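Local coordinates for ADP-ribosylation factor-binding protein GGA1 (PDB 5CN1) that binds ARF1 and ARF2 and may help regulate membrane traffic through the trans-Golgi network, represented here by its C-terminal gamma-ear (GAE) domain, at residues A[30-35]-A[92-97]. Numbering follows the deposited sequence.
Sequences ESMTKL and SVNLGK
M32 meets N94 at two levels, backbone and side chain. The carbonyl oxygen of M32 lies 3.4 Å from CA of N94, and the 135° angle at the hydrogen fits a CA-H...O contact. Farther out, the two side chains run alongside each other, pointing the same way; the thioether chain bends at chi3 (-55°) and brings CE of M32 to 3.6 Å from OD1 of N94. The loop has its own internal brace leading into T33: N of T33 donates to OG of S31 across 3.1 Å, a bond to the residue two back that fits an ST turn. T33 turns CG2 to the amide, 3.7 Å from ND2 of N94, so the methyl groups of M32 and T33 both border this carboxamide. N94 reaches them with CG anti to its own backbone N (chi1 -162°). With an alanine here, the side chains of M32 and T33 would probably lose the carboxamide that borders them, leaving the M32 thioether freer to turn. The T33 carbonyl packs against the V93 side chain, whose CB points at the loop; CG1 of V93 comes within 3.2 Å of O of T33, and CG2 also lies against that carbonyl. K34 adds its backbone N, 3.6 Å from CG2 of V93. L35 closes the apolar part, its CG 4.0 Å from CG2 of V93, the two side chains sliding past each other in opposite directions. V93 is buried, with R29 also touching it, whereas M32 is exposed. The contact sets the turn joining antiparallel strands 21-29 and 34-43 against the short helix 91-94; backbone hydrogen bonds pair T33 with G90 and L35 with V88, joining the start of strand 34-43 to the end of strand 82-89 and the link into the helix.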
loop_
_atom_site.group_PDB
_atom_site.type_symbol
_atom_site.label_atom_id
_atom_site.label_comp_id
_atom_site.label_asym_id
_atom_site.label_seq_id
_atom_site.Cartn_x
_atom_site.Cartn_y
_atom_site.Cartn_z
ATOM N N GLU A 30 12.093 -1.402 -12.362
ATOM C CA GLU A 30 11.704 -1.512 -13.755
ATOM C C GLU A 30 12.660 -0.802 -14.696
ATOM O O GLU A 30 12.745 -1.132 -15.878
ATOM C CB GLU A 30 10.294 -0.970 -13.943
ATOM C CG GLU A 30 9.227 -2.024 -13.752
ATOM C CD GLU A 30 8.098 -1.842 -14.740
ATOM O OE1 GLU A 30 7.799 -0.672 -15.089
ATOM O OE2 GLU A 30 7.525 -2.867 -15.182
ATOM N N SER A 31 13.368 0.179 -14.167
ATOM C CA SER A 31 14.318 0.918 -14.950
ATOM C C SER A 31 15.307 1.453 -13.943
ATOM O O SER A 31 15.238 1.118 -12.770
ATOM C CB SER A 31 13.612 2.033 -15.734
ATOM O OG SER A 31 13.442 3.219 -14.967
ATOM N N MET A 32 16.238 2.274 -14.389
ATOM C CA MET A 32 17.223 2.802 -13.463
ATOM C C MET A 32 16.621 3.908 -12.566
ATOM O O MET A 32 17.146 4.179 -11.481
ATOM C CB MET A 32 18.507 3.248 -14.191
ATOM C CG MET A 32 18.364 4.398 -15.182
ATOM S SD MET A 32 19.913 4.825 -16.030
ATOM C CE MET A 32 21.036 5.141 -14.662
ATOM N N THR A 33 15.509 4.514 -12.994
ATOM C CA THR A 33 14.844 5.560 -12.206
ATOM C C THR A 33 13.485 5.195 -11.578
ATOM O O THR A 33 12.928 6.000 -10.839
ATOM C CB THR A 33 14.635 6.787 -13.077
ATOM O OG1 THR A 33 14.031 6.367 -14.307
ATOM C CG2 THR A 33 15.983 7.461 -13.351
ATOM N N LYS A 34 12.988 3.982 -11.819
ATOM C CA LYS A 34 11.613 3.622 -11.469
ATOM C C LYS A 34 11.485 2.322 -10.714
ATOM O O LYS A 34 11.880 1.262 -11.207
ATOM C CB LYS A 34 10.745 3.497 -12.729
ATOM C CG LYS A 34 9.253 3.380 -12.415
ATOM C CD LYS A 34 8.540 2.426 -13.355
ATOM C CE LYS A 34 8.059 3.129 -14.609
ATOM N NZ LYS A 34 6.768 3.825 -14.354
ATOM N N LEU A 35 10.896 2.398 -9.527
ATOM C CA LEU A 35 10.426 1.207 -8.807
ATOM C C LEU A 35 8.923 0.965 -9.032
ATOM O O LEU A 35 8.122 1.908 -9.071
ATOM C CB LEU A 35 10.663 1.375 -7.325
ATOM C CG LEU A 35 12.110 1.593 -6.961
ATOM C CD1 LEU A 35 12.231 2.108 -5.546
ATOM C CD2 LEU A 35 12.869 0.287 -7.111
ATOM N N SER A 92 16.126 9.757 -6.534
ATOM C CA SER A 92 16.313 9.018 -5.271
ATOM C C SER A 92 16.423 7.530 -5.500
ATOM O O SER A 92 17.245 6.863 -4.869
ATOM C CB SER A 92 15.170 9.276 -4.296
ATOM O OG SER A 92 15.159 10.616 -3.883
ATOM N N VAL A 93 15.590 7.012 -6.396
ATOM C CA VAL A 93 15.649 5.593 -6.720
ATOM C C VAL A 93 16.959 5.268 -7.439
ATOM O O VAL A 93 17.526 4.222 -7.189
ATOM C CB VAL A 93 14.363 5.031 -7.414
ATOM C CG1 VAL A 93 13.309 6.086 -7.649
ATOM C CG2 VAL A 93 14.639 4.214 -8.675
ATOM N N ASN A 94 17.431 6.187 -8.288
ATOM C CA ASN A 94 18.645 6.018 -9.101
ATOM C C ASN A 94 19.875 5.987 -8.191
ATOM O O ASN A 94 20.634 5.019 -8.190
ATOM C CB ASN A 94 18.723 7.165 -10.125
ATOM C CG ASN A 94 19.667 6.877 -11.281
ATOM O OD1 ASN A 94 20.485 5.953 -11.233
ATOM N ND2 ASN A 94 19.575 7.703 -12.326
ATOM N N LEU A 95 20.041 7.025 -7.377
ATOM C CA LEU A 95 20.850 6.911 -6.170
ATOM C C LEU A 95 20.261 5.811 -5.312
ATOM O O LEU A 95 19.203 5.247 -5.621
ATOM C CB LEU A 95 20.821 8.218 -5.390
ATOM C CG LEU A 95 21.739 9.352 -5.871
ATOM C CD1 LEU A 95 22.202 9.226 -7.316
ATOM C CD2 LEU A 95 21.102 10.719 -5.638
ATOM N N GLY A 96 20.907 5.492 -4.212
ATOM C CA GLY A 96 20.251 4.552 -3.298
ATOM C C GLY A 96 19.476 5.250 -2.188
ATOM O O GLY A 96 19.337 4.689 -1.108
ATOM N N LYS A 97 18.980 6.464 -2.433
ATOM C CA LYS A 97 18.436 7.271 -1.346
ATOM C C LYS A 97 17.177 6.638 -0.722
ATOM O O LYS A 97 16.298 6.148 -1.436
ATOM C CB LYS A 97 18.203 8.714 -1.793
ATOM C CG LYS A 97 19.506 9.495 -1.938
ATOM C CD LYS A 97 19.304 10.997 -2.043
#